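Local coordinates for probable M18-family aminopeptidase 1 (Thermotoga maritima, PDB 2GLF) that acts as an aminopeptidase of the M18 metallopeptidase family, probably using zinc to remove residues from the amino termini of peptides, at the interface of chains A and B and the interface of chains A and C. Sequence-based numbering; all coordinates share one arbitrary frame. Chains: chain A/B/C, Probable M18-family aminopeptidase 1.

Contact 1: the interface of chains A and B. Residues chain A 125, 163, 169, 175, 178-179; chain B 123, 125-126, 175, 179.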
loop_
_atom_site.group_PDB
_atom_site.type_symbol
_atom_site.label_atom_id
_atom_site.label_comp_id
_atom_site.label_asym_id
_atom_site.label_seq_id
_atom_site.Cartn_x
_atom_site.Cartn_y
_atom_site.Cartn_z
ATOM N N TYR A 125 20.423 -12.068 -16.276
ATOM C CA TYR A 125 19.977 -13.415 -15.963
ATOM C C TYR A 125 20.352 -14.345 -17.114
ATOM O O TYR A 125 20.307 -15.565 -16.974
ATOM C CB TYR A 125 18.467 -13.466 -15.685
ATOM C CG TYR A 125 17.575 -12.921 -16.772
ATOM C CD1 TYR A 125 17.057 -11.634 -16.688
ATOM C CD2 TYR A 125 17.227 -13.703 -17.874
ATOM C CE1 TYR A 125 16.205 -11.135 -17.674
ATOM C CE2 TYR A 125 16.379 -13.214 -18.866
ATOM C CZ TYR A 125 15.869 -11.932 -18.760
ATOM O OH TYR A 125 15.007 -11.450 -19.717
ATOM N N ASP A 163 23.733 -20.679 -11.593
ATOM C CA ASP A 163 22.585 -20.025 -10.986
ATOM C C ASP A 163 22.079 -20.892 -9.848
ATOM O O ASP A 163 22.209 -22.108 -9.905
ATOM C CB ASP A 163 21.483 -19.818 -12.026
ATOM C CG ASP A 163 20.278 -19.104 -11.457
ATOM O OD1 ASP A 163 20.441 -18.357 -10.470
ATOM O OD2 ASP A 163 19.168 -19.275 -12.001
ATOM N N ASP A 169 15.504 -21.237 -4.118
ATOM C CA ASP A 169 15.328 -19.846 -4.536
ATOM C C ASP A 169 13.894 -19.472 -4.180
ATOM O O ASP A 169 12.972 -19.689 -4.967
ATOM C CB ASP A 169 15.554 -19.721 -6.047
ATOM C CG ASP A 169 15.874 -18.303 -6.478
ATOM O OD1 ASP A 169 15.031 -17.409 -6.264
ATOM O OD2 ASP A 169 16.971 -18.085 -7.035
ATOM N N ILE A 175 12.918 -8.304 -11.540
ATOM C CA ILE A 175 14.166 -8.320 -12.299
ATOM C C ILE A 175 15.195 -7.266 -11.887
ATOM O O ILE A 175 16.398 -7.541 -11.890
ATOM C CB ILE A 175 13.881 -8.178 -13.794
ATOM C CG1 ILE A 175 13.081 -9.382 -14.265
ATOM C CG2 ILE A 175 15.182 -8.096 -14.571
ATOM C CD1 ILE A 175 13.780 -10.687 -13.954
ATOM N N LYS A 178 17.027 -9.215 -7.481
ATOM C CA LYS A 178 17.226 -10.610 -7.848
ATOM C C LYS A 178 18.635 -10.846 -8.382
ATOM O O LYS A 178 19.490 -11.392 -7.683
ATOM C CB LYS A 178 16.192 -11.018 -8.909
ATOM C CG LYS A 178 16.174 -12.495 -9.279
ATOM C CD LYS A 178 15.805 -13.360 -8.084
ATOM C CE LYS A 178 15.522 -14.785 -8.510
ATOM N NZ LYS A 178 16.618 -15.321 -9.365
ATOM N N PHE A 179 18.876 -10.430 -9.622
ATOM C CA PHE A 179 20.178 -10.619 -10.246
ATOM C C PHE A 179 21.086 -9.423 -10.044
ATOM O O PHE A 179 20.820 -8.330 -10.540
ATOM C CB PHE A 179 20.012 -10.899 -11.737
ATOM C CG PHE A 179 19.065 -12.018 -12.028
ATOM C CD1 PHE A 179 17.733 -11.757 -12.343
ATOM C CD2 PHE A 179 19.488 -13.339 -11.941
ATOM C CE1 PHE A 179 16.835 -12.797 -12.563
ATOM C CE2 PHE A 179 18.603 -14.385 -12.158
ATOM C CZ PHE A 179 17.273 -14.114 -12.471
ATOM N N LYS B 123 13.341 -23.403 -14.869
ATOM C CA LYS B 123 13.459 -21.984 -14.544
ATOM C C LYS B 123 13.329 -21.307 -15.902
ATOM O O LYS B 123 14.305 -21.198 -16.642
ATOM C CB LYS B 123 14.815 -21.641 -13.935
ATOM C CG LYS B 123 14.870 -21.735 -12.425
ATOM C CD LYS B 123 15.990 -20.860 -11.888
ATOM C CE LYS B 123 15.811 -20.568 -10.405
ATOM N NZ LYS B 123 16.772 -19.540 -9.893
ATOM N N TYR B 125 13.494 -18.459 -17.427
ATOM C CA TYR B 125 14.523 -17.607 -18.005
ATOM C C TYR B 125 15.811 -18.280 -18.458
ATOM O O TYR B 125 16.621 -17.669 -19.162
ATOM C CB TYR B 125 14.839 -16.432 -17.075
ATOM C CG TYR B 125 15.401 -16.794 -15.727
ATOM C CD1 TYR B 125 14.567 -16.981 -14.620
ATOM C CD2 TYR B 125 16.775 -16.914 -15.544
ATOM C CE1 TYR B 125 15.099 -17.273 -13.366
ATOM C CE2 TYR B 125 17.312 -17.209 -14.299
ATOM C CZ TYR B 125 16.475 -17.386 -13.217
ATOM O OH TYR B 125 17.034 -17.678 -11.997
ATOM N N HIS B 126 16.008 -19.532 -18.070
ATOM C CA HIS B 126 17.201 -20.251 -18.488
ATOM C C HIS B 126 17.090 -20.637 -19.953
ATOM O O HIS B 126 18.090 -20.710 -20.665
ATOM C CB HIS B 126 17.380 -21.537 -17.684
ATOM C CG HIS B 126 17.892 -21.327 -16.298
ATOM N ND1 HIS B 126 18.662 -20.241 -15.947
ATOM C CD2 HIS B 126 17.804 -22.101 -15.192
ATOM C CE1 HIS B 126 19.028 -20.355 -14.683
ATOM N NE2 HIS B 126 18.520 -21.476 -14.201
ATOM N N ILE B 175 10.012 -12.094 -10.868
ATOM C CA ILE B 175 10.439 -13.204 -11.694
ATOM C C ILE B 175 9.251 -14.132 -11.963
ATOM O O ILE B 175 9.226 -14.849 -12.964
ATOM C CB ILE B 175 11.563 -13.982 -11.001
ATOM C CG1 ILE B 175 12.164 -14.981 -11.978
ATOM C CG2 ILE B 175 11.033 -14.670 -9.759
ATOM C CD1 ILE B 175 12.794 -14.314 -13.178
ATOM N N PHE B 179 7.958 -13.999 -18.254
ATOM C CA PHE B 179 8.460 -15.356 -18.485
ATOM C C PHE B 179 7.234 -16.205 -18.207
ATOM O O PHE B 179 7.002 -16.632 -17.081
ATOM C CB PHE B 179 9.582 -15.766 -17.505
ATOM C CG PHE B 179 10.790 -14.875 -17.538
ATOM C CD1 PHE B 179 11.401 -14.478 -16.347
ATOM C CD2 PHE B 179 11.313 -14.419 -18.746
ATOM C CE1 PHE B 179 12.515 -13.636 -16.353
ATOM C CE2 PHE B 179 12.428 -13.576 -18.766
ATOM C CZ PHE B 179 13.029 -13.183 -17.562
#
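A:Phe179 turns its ring edge onto a face of B:Tyr125, with its tip CZ 3.4 Å from the phenol carbon CZ and the two planes 80° apart. The exchanged pair does the same: B:Phe179 presents its edge to A:Tyr125 toward the hydroxyl end, CZ to CZ 3.3 Å. Tyrosine suits this place, combining a flat face for the phenylalanine edge with a hydroxyl that, in B:Tyr125, serves A:Asp163. In both tyrosines CG sits between the backbone N and the carbonyl carbon (chi1 56° in A:Tyr125), which brings the two side chains obliquely past one another. The A:Ile175 and B:Ile175 CD1 methyls meet at 3.8 Å and extend the greasy patch.

At its rim the contact turns polar. The B:Tyr125 hydroxyl OH reaches tip to tip toward A:Asp163 and gives a 2.7 Å hydrogen bond to OD2 on the syn side of the carboxylate. B:Lys123, long enough to reach two carboxylates, brings NZ to the same OD2 at 3.2 Å from above the plane, and also donates to B:Tyr125 OH at 2.8 Å. A weaker bond joins the same NZ to A:Asp169 OD2, which also pairs with A:Lys178, so two carboxylates probably offset two neighbouring lysines. This part of the two-fold interface joins chains A and B; A:Asp163 and A:Asp169 flank A:His167, predicted to bind zinc, so the contact may help to position that stretch of chain.

Contact 2: the interface of chains A and C. Residues chain A 377-378, 381, 387; chain C 140-141, 218-219.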
loop_
_atom_site.group_PDB
_atom_site.type_symbol
_atom_site.label_atom_id
_atom_site.label_comp_id
_atom_site.label_asym_id
_atom_site.label_seq_id
_atom_site.Cartn_x
_atom_site.Cartn_y
_atom_site.Cartn_z
ATOM N N ARG A 377 16.952 6.247 -50.942
ATOM C CA ARG A 377 15.827 5.488 -51.466
ATOM C C ARG A 377 15.973 5.264 -52.963
ATOM O O ARG A 377 15.565 4.226 -53.482
ATOM C CB ARG A 377 14.513 6.221 -51.174
ATOM C CG ARG A 377 13.368 5.297 -50.805
ATOM C CD ARG A 377 12.267 5.266 -51.848
ATOM N NE ARG A 377 11.631 6.567 -51.986
ATOM C CZ ARG A 377 10.448 6.762 -52.562
ATOM N NH1 ARG A 377 9.759 5.735 -53.053
ATOM N NH2 ARG A 377 9.959 7.993 -52.663
ATOM N N LYS A 378 16.566 6.240 -53.649
ATOM C CA LYS A 378 16.762 6.166 -55.097
ATOM C C LYS A 378 17.760 5.069 -55.453
ATOM O O LYS A 378 17.453 4.175 -56.248
ATOM C CB LYS A 378 17.253 7.513 -55.631
ATOM C CG LYS A 378 17.114 7.686 -57.133
ATOM C CD LYS A 378 17.455 9.113 -57.546
ATOM C CE LYS A 378 17.152 9.378 -59.018
ATOM N NZ LYS A 378 18.035 8.602 -59.937
ATOM N N ASN A 381 16.239 1.353 -54.603
ATOM C CA ASN A 381 15.256 0.922 -55.583
ATOM C C ASN A 381 15.844 0.741 -56.981
ATOM O O ASN A 381 15.484 -0.205 -57.691
ATOM C CB ASN A 381 14.086 1.905 -55.628
ATOM C CG ASN A 381 13.270 1.881 -54.360
ATOM O OD1 ASN A 381 12.971 0.816 -53.822
ATOM N ND2 ASN A 381 12.893 3.056 -53.879
ATOM N N TRP A 387 14.446 -3.646 -49.302
ATOM C CA TRP A 387 14.574 -2.954 -48.022
ATOM C C TRP A 387 13.211 -2.706 -47.365
ATOM O O TRP A 387 12.160 -2.822 -48.002
ATOM C CB TRP A 387 15.321 -1.625 -48.208
ATOM C CG TRP A 387 14.586 -0.636 -49.062
ATOM C CD1 TRP A 387 14.407 -0.687 -50.419
ATOM C CD2 TRP A 387 13.853 0.506 -48.604
ATOM N NE1 TRP A 387 13.600 0.349 -50.830
ATOM C CE2 TRP A 387 13.246 1.095 -49.738
ATOM C CE3 TRP A 387 13.645 1.087 -47.345
ATOM C CZ2 TRP A 387 12.444 2.239 -49.648
ATOM C CZ3 TRP A 387 12.848 2.225 -47.255
ATOM C CH2 TRP A 387 12.257 2.788 -48.401
ATOM N N LYS C 140 9.734 12.044 -54.565
ATOM C CA LYS C 140 9.283 10.879 -55.320
ATOM C C LYS C 140 10.513 9.990 -55.493
ATOM O O LYS C 140 11.626 10.388 -55.133
ATOM C CB LYS C 140 8.747 11.306 -56.694
ATOM C CG LYS C 140 7.823 12.513 -56.654
ATOM C CD LYS C 140 6.374 12.127 -56.419
ATOM C CE LYS C 140 5.651 11.930 -57.747
ATOM N NZ LYS C 140 5.578 13.186 -58.568
ATOM N N ASN C 141 10.327 8.795 -56.040
ATOM C CA ASN C 141 11.462 7.902 -56.231
ATOM C C ASN C 141 12.404 8.450 -57.299
ATOM O O ASN C 141 13.563 8.051 -57.377
ATOM C CB ASN C 141 10.987 6.509 -56.639
ATOM C CG ASN C 141 12.080 5.469 -56.514
ATOM O OD1 ASN C 141 13.187 5.652 -57.018
ATOM N ND2 ASN C 141 11.773 4.366 -55.842
ATOM N N GLU C 218 4.929 4.948 -50.729
ATOM C CA GLU C 218 6.339 4.791 -50.372
ATOM C C GLU C 218 7.082 6.126 -50.299
ATOM O O GLU C 218 8.193 6.198 -49.766
ATOM C CB GLU C 218 7.047 3.863 -51.355
ATOM C CG GLU C 218 8.523 3.665 -51.043
ATOM C CD GLU C 218 9.202 2.716 -52.007
ATOM O OE1 GLU C 218 10.430 2.845 -52.197
ATOM O OE2 GLU C 218 8.511 1.837 -52.566
ATOM N N ASP C 219 6.456 7.182 -50.814
ATOM C CA ASP C 219 7.061 8.509 -50.807
ATOM C C ASP C 219 7.080 9.160 -49.436
ATOM O O ASP C 219 7.842 10.099 -49.213
ATOM C CB ASP C 219 6.351 9.426 -51.804
ATOM C CG ASP C 219 6.650 9.060 -53.243
ATOM O OD1 ASP C 219 6.045 9.666 -54.149
ATOM O OD2 ASP C 219 7.492 8.166 -53.473
HETATM O O HOH W 1 10.441 -0.509 -53.092
#
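The guanidinium of A:Arg377 is sandwiched between backbone groups of chain C: the carbonyl O of C:Glu218 lies 3.6 Å above the centre of one face, and CA of the poorly ordered C:Asn141 stands over the rim of the other. At the edge, in plane, NH2 gives C:Asp219 OD2 a nearly straight hydrogen bond and salt bridge of 2.6 Å. NH1 turns to C:Glu218 OE1 at 3.1 Å, meeting that oxygen from above its carboxylate plane. Arginine suits this place because one flat cation can serve two acidic residues at once.

C:Glu218 reaches out fully extended (chi1 180°, chi2 179°), so its OE1 also accepts from A:Asn381 ND2 at 3.0 Å, nearly along the C-O bond. The amide is held within chain A by A:Trp387, whose indole NE1 donates to A:Asn381 OD1 at 3.1 Å from above the carbonyl plane, which may limit its rotation. A water links that OD1 to C:Glu218 OE2. The approach of the C:Asn141 and A:Asn381 amide nitrogens is doubtful and carries no bond.

On chain A the groups come from helix 370-382 and the start of strand 387-389; on chain C, from the short 3-10 helix 217-220 and the loop at C:Asn141.

Contact 3: the interface of chains A and B. Residues chain A 151, 153-154, 156-158; chain B 234-235, 428.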
loop_
_atom_site.group_PDB
_atom_site.type_symbol
_atom_site.label_atom_id
_atom_site.label_comp_id
_atom_site.label_asym_id
_atom_site.label_seq_id
_atom_site.Cartn_x
_atom_site.Cartn_y
_atom_site.Cartn_z
ATOM N N GLY A 151 38.682 -21.834 -23.346
ATOM C CA GLY A 151 37.290 -22.180 -23.596
ATOM C C GLY A 151 37.086 -22.151 -25.095
ATOM O O GLY A 151 36.062 -22.588 -25.631
ATOM N N LYS A 153 39.031 -23.669 -27.715
ATOM C CA LYS A 153 39.114 -24.969 -28.362
ATOM C C LYS A 153 38.458 -26.046 -27.514
ATOM O O LYS A 153 38.280 -25.879 -26.314
ATOM C CB LYS A 153 40.584 -25.309 -28.596
ATOM C CG LYS A 153 41.343 -24.223 -29.344
ATOM C CD LYS A 153 42.778 -24.085 -28.849
ATOM C CE LYS A 153 42.840 -23.659 -27.375
ATOM N NZ LYS A 153 42.164 -22.352 -27.088
ATOM N N PRO A 154 38.100 -27.179 -28.127
ATOM C CA PRO A 154 37.457 -28.273 -27.396
ATOM C C PRO A 154 38.319 -29.000 -26.356
ATOM O O PRO A 154 37.787 -29.648 -25.461
ATOM C CB PRO A 154 36.979 -29.190 -28.515
ATOM C CG PRO A 154 38.006 -28.983 -29.571
ATOM C CD PRO A 154 38.196 -27.492 -29.561
ATOM N N ASP A 156 40.542 -27.521 -24.166
ATOM C CA ASP A 156 40.532 -26.750 -22.928
ATOM C C ASP A 156 39.128 -26.636 -22.329
ATOM O O ASP A 156 38.135 -26.889 -23.006
ATOM C CB ASP A 156 41.165 -25.362 -23.147
ATOM C CG ASP A 156 40.638 -24.654 -24.377
ATOM O OD1 ASP A 156 40.553 -25.296 -25.439
ATOM O OD2 ASP A 156 40.330 -23.450 -24.288
ATOM N N PRO A 157 39.033 -26.269 -21.041
ATOM C CA PRO A 157 37.739 -26.138 -20.368
ATOM C C PRO A 157 36.981 -24.850 -20.666
ATOM O O PRO A 157 37.413 -24.025 -21.466
ATOM C CB PRO A 157 38.126 -26.231 -18.897
ATOM C CG PRO A 157 39.407 -25.463 -18.873
ATOM C CD PRO A 157 40.135 -26.012 -20.093
ATOM N N VAL A 158 35.833 -24.703 -20.018
ATOM C CA VAL A 158 35.018 -23.508 -20.153
ATOM C C VAL A 158 34.727 -23.056 -18.728
ATOM O O VAL A 158 35.154 -23.703 -17.770
ATOM C CB VAL A 158 33.680 -23.791 -20.880
ATOM C CG1 VAL A 158 33.948 -24.340 -22.268
ATOM C CG2 VAL A 158 32.835 -24.748 -20.065
ATOM N N ARG B 234 31.413 -30.345 -20.998
ATOM C CA ARG B 234 32.733 -29.730 -21.075
ATOM C C ARG B 234 33.383 -29.686 -19.709
ATOM O O ARG B 234 32.695 -29.676 -18.697
ATOM C CB ARG B 234 32.628 -28.297 -21.604
ATOM C CG ARG B 234 32.343 -28.196 -23.078
ATOM C CD ARG B 234 33.478 -28.829 -23.861
ATOM N NE ARG B 234 34.693 -28.020 -23.838
ATOM C CZ ARG B 234 34.866 -26.918 -24.560
ATOM N NH1 ARG B 234 33.903 -26.491 -25.366
ATOM N NH2 ARG B 234 36.005 -26.245 -24.477
ATOM N N GLU B 235 34.713 -29.678 -19.686
ATOM C CA GLU B 235 35.437 -29.576 -18.427
ATOM C C GLU B 235 35.216 -28.129 -18.006
ATOM O O GLU B 235 35.067 -27.249 -18.859
ATOM C CB GLU B 235 36.939 -29.779 -18.618
ATOM C CG GLU B 235 37.367 -31.107 -19.181
ATOM C CD GLU B 235 38.879 -31.250 -19.172
ATOM O OE1 GLU B 235 39.572 -30.355 -19.703
ATOM O OE2 GLU B 235 39.375 -32.258 -18.629
ATOM N N PHE B 428 22.915 -26.065 -17.755
ATOM C CA PHE B 428 24.326 -26.418 -17.609
ATOM C C PHE B 428 24.665 -26.635 -16.140
ATOM O O PHE B 428 25.228 -25.760 -15.491
ATOM C CB PHE B 428 25.193 -25.288 -18.179
ATOM C CG PHE B 428 26.563 -25.722 -18.612
ATOM C CD1 PHE B 428 26.721 -26.677 -19.617
ATOM C CD2 PHE B 428 27.701 -25.176 -18.025
ATOM C CE1 PHE B 428 27.993 -27.085 -20.031
ATOM C CE2 PHE B 428 28.979 -25.578 -18.432
ATOM C CZ PHE B 428 29.121 -26.537 -19.439
#
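The backbone N of A:Val158 donates to the carbonyl O of B:Glu235 at 2.9 Å, setting the loop after strand 145-150 of one M18 aminopeptidase subunit beside the short strand 234-236 of the next. B:Arg234 then crosses A:Val158 at about a right angle. Its chain bends at chi2 and chi3 (-62° and -72°), which folds the guanidinium back over the loop of chain A. There the flat group is filled in on both faces: the A:Val158 methyl CG1 sits 3.5 Å above its centre, and A:Pro154 CA stands toward the rim on the opposite side. A branched valine and a stiff proline segment suit these faces, since neither needs a polar partner of its own there.

The edge does the polar work. NH2 gives the carbonyl O of A:Asp156 a straight hydrogen bond of 2.7 Å, with that oxygen almost exactly in the guanidinium plane. The carbonyl O of A:Lys153 is also near NH2, but the N-H points elsewhere. An alanine in place of B:Arg234 would probably leave the A:Asp156 carbonyl without its mate and open a gap between A:Pro154 and A:Val158. The arginine reads a main-chain oxygen and not a particular side chain, though A:Asp156 is poorly ordered. Nearby, A:Pro157 CB packs on B:Glu235 CB at 3.8 Å.

Contact 4: the interface of chains A and B. Residues chain A 234-237, 240, 428; chain B 155-158.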
loop_
_atom_site.group_PDB
_atom_site.type_symbol
_atom_site.label_atom_id
_atom_site.label_comp_id
_atom_site.label_asym_id
_atom_site.label_seq_id
_atom_site.Cartn_x
_atom_site.Cartn_y
_atom_site.Cartn_z
ATOM N N ARG A 234 25.584 -20.858 -35.484
ATOM C CA ARG A 234 24.870 -22.008 -36.033
ATOM C C ARG A 234 23.630 -21.625 -36.823
ATOM O O ARG A 234 23.016 -20.588 -36.568
ATOM C CB ARG A 234 24.441 -22.955 -34.910
ATOM C CG ARG A 234 25.587 -23.600 -34.180
ATOM C CD ARG A 234 26.331 -24.539 -35.101
ATOM N NE ARG A 234 25.556 -25.745 -35.372
ATOM C CZ ARG A 234 25.229 -26.632 -34.441
ATOM N NH1 ARG A 234 25.611 -26.435 -33.188
ATOM N NH2 ARG A 234 24.529 -27.714 -34.756
ATOM N N GLU A 235 23.268 -22.469 -37.788
ATOM C CA GLU A 235 22.069 -22.251 -38.585
ATOM C C GLU A 235 20.939 -22.429 -37.590
ATOM O O GLU A 235 21.083 -23.173 -36.620
ATOM C CB GLU A 235 21.903 -23.328 -39.653
ATOM C CG GLU A 235 22.904 -23.336 -40.776
ATOM C CD GLU A 235 22.561 -24.405 -41.800
ATOM O OE1 GLU A 235 22.608 -25.602 -41.451
ATOM O OE2 GLU A 235 22.229 -24.052 -42.950
ATOM N N VAL A 236 19.811 -21.773 -37.825
ATOM C CA VAL A 236 18.691 -21.910 -36.908
ATOM C C VAL A 236 17.382 -22.146 -37.650
ATOM O O VAL A 236 17.157 -21.586 -38.723
ATOM C CB VAL A 236 18.555 -20.656 -36.002
ATOM C CG1 VAL A 236 17.471 -20.876 -34.970
ATOM C CG2 VAL A 236 19.875 -20.367 -35.309
ATOM N N GLY A 237 16.536 -23.002 -37.081
ATOM C CA GLY A 237 15.240 -23.289 -37.676
ATOM C C GLY A 237 15.145 -24.489 -38.602
ATOM O O GLY A 237 16.138 -24.918 -39.182
ATOM N N ARG A 240 16.450 -23.878 -41.734
ATOM C CA ARG A 240 17.803 -23.354 -41.589
ATOM C C ARG A 240 17.919 -21.968 -42.211
ATOM O O ARG A 240 18.906 -21.666 -42.877
ATOM C CB ARG A 240 18.795 -24.288 -42.283
ATOM C CG ARG A 240 18.403 -25.750 -42.268
ATOM C CD ARG A 240 19.166 -26.498 -43.346
ATOM N NE ARG A 240 20.306 -27.239 -42.824
ATOM C CZ ARG A 240 20.233 -28.476 -42.344
ATOM N NH1 ARG A 240 19.069 -29.121 -42.322
ATOM N NH2 ARG A 240 21.324 -29.070 -41.883
ATOM N N PHE A 428 22.929 -15.234 -27.479
ATOM C CA PHE A 428 22.679 -15.948 -28.730
ATOM C C PHE A 428 21.649 -15.185 -29.572
ATOM O O PHE A 428 20.468 -15.544 -29.607
ATOM C CB PHE A 428 22.162 -17.368 -28.413
ATOM C CG PHE A 428 22.302 -18.352 -29.554
ATOM C CD1 PHE A 428 23.557 -18.799 -29.958
ATOM C CD2 PHE A 428 21.175 -18.843 -30.215
ATOM C CE1 PHE A 428 23.686 -19.722 -31.002
ATOM C CE2 PHE A 428 21.299 -19.768 -31.264
ATOM C CZ PHE A 428 22.556 -20.206 -31.653
ATOM N N GLU B 155 26.136 -30.474 -38.666
ATOM C CA GLU B 155 25.530 -30.106 -39.939
ATOM C C GLU B 155 24.039 -29.853 -39.726
ATOM O O GLU B 155 23.307 -29.568 -40.669
ATOM C CB GLU B 155 25.724 -31.215 -40.977
ATOM C CG GLU B 155 25.061 -32.547 -40.635
ATOM C CD GLU B 155 25.876 -33.396 -39.674
ATOM O OE1 GLU B 155 25.449 -34.535 -39.382
ATOM O OE2 GLU B 155 26.942 -32.934 -39.215
ATOM N N ASP B 156 23.605 -29.967 -38.472
ATOM C CA ASP B 156 22.212 -29.744 -38.101
ATOM C C ASP B 156 21.991 -28.339 -37.594
ATOM O O ASP B 156 22.888 -27.725 -37.015
ATOM C CB ASP B 156 21.782 -30.679 -36.975
ATOM C CG ASP B 156 21.477 -32.064 -37.448
ATOM O OD1 ASP B 156 21.133 -32.887 -36.582
ATOM O OD2 ASP B 156 21.575 -32.330 -38.671
ATOM N N PRO B 157 20.789 -27.801 -37.809
ATOM C CA PRO B 157 20.544 -26.450 -37.311
ATOM C C PRO B 157 20.057 -26.630 -35.871
ATOM O O PRO B 157 19.685 -27.734 -35.479
ATOM C CB PRO B 157 19.442 -25.952 -38.233
ATOM C CG PRO B 157 18.640 -27.200 -38.457
ATOM C CD PRO B 157 19.704 -28.242 -38.705
ATOM N N VAL B 158 20.091 -25.572 -35.072
ATOM C CA VAL B 158 19.585 -25.665 -33.710
ATOM C C VAL B 158 18.337 -24.788 -33.645
ATOM O O VAL B 158 17.988 -24.113 -34.618
ATOM C CB VAL B 158 20.611 -25.182 -32.668
ATOM C CG1 VAL B 158 21.811 -26.107 -32.664
ATOM C CG2 VAL B 158 21.031 -23.762 -32.962
#
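A:Arg234 NH2 reaches the carbonyl O of B:Asp156 at 2.8 Å, a hydrogen bond bent to 148° at the hydrogen. Beside it runs a parallel beta bridge between two M18 subunits, A:Val236 pairing with B:Val158: B:Val158 N donates to A:Glu235 O at 3.0 Å, and A:Gly237 N to B:Val158 O at 3.1 Å. Glycine suits that last place, where the chain takes a positive phi.

The B:Val158 branches divide the work. CG1, anti to the carbonyl carbon (chi1 -65°), lies 3.5 Å above the rim of the A:Arg234 guanidinium, while CG2 turns to A:Phe428 CZ and the A:Arg234 CB. A leucine in place of A:Arg234 would probably leave the B:Asp156 carbonyl without its donor and take the flat face away from B:Val158 CG1.

Beyond the bridge, A:Arg240 passes obliquely over B:Pro157, whose CD lies toward the rim of one face of the guanidinium. Its NE pairs with A:Glu235 OE1 at 3.1 Å on the syn side, so a salt bridge within chain A may help hold the arginine across the proline ring. The approach of its NH2 to B:Glu155 O is too short to be trusted, and the placement of this guanidinium is approximate.

Contacts 3 and 4, their C-alpha centres about 21 Å apart, are twins of one two-fold interface: residues 156-158 of each chain meet residues 234-235 and 428 of the other. Contact 1 lies about 24 Å from contact 3 and 26 Å from contact 4 on the same A-B surface, with Tyr125, Ile175 and Phe179 supplied by both chains. Contact 2, about 35 Å from contact 4 and 45 Å from contact 1, joins chains A and C through a different surface. Two separate surfaces would allow a closed particle, which the twelve copies of the deposited assembly fit, though the structure alone does not prove the state in solution.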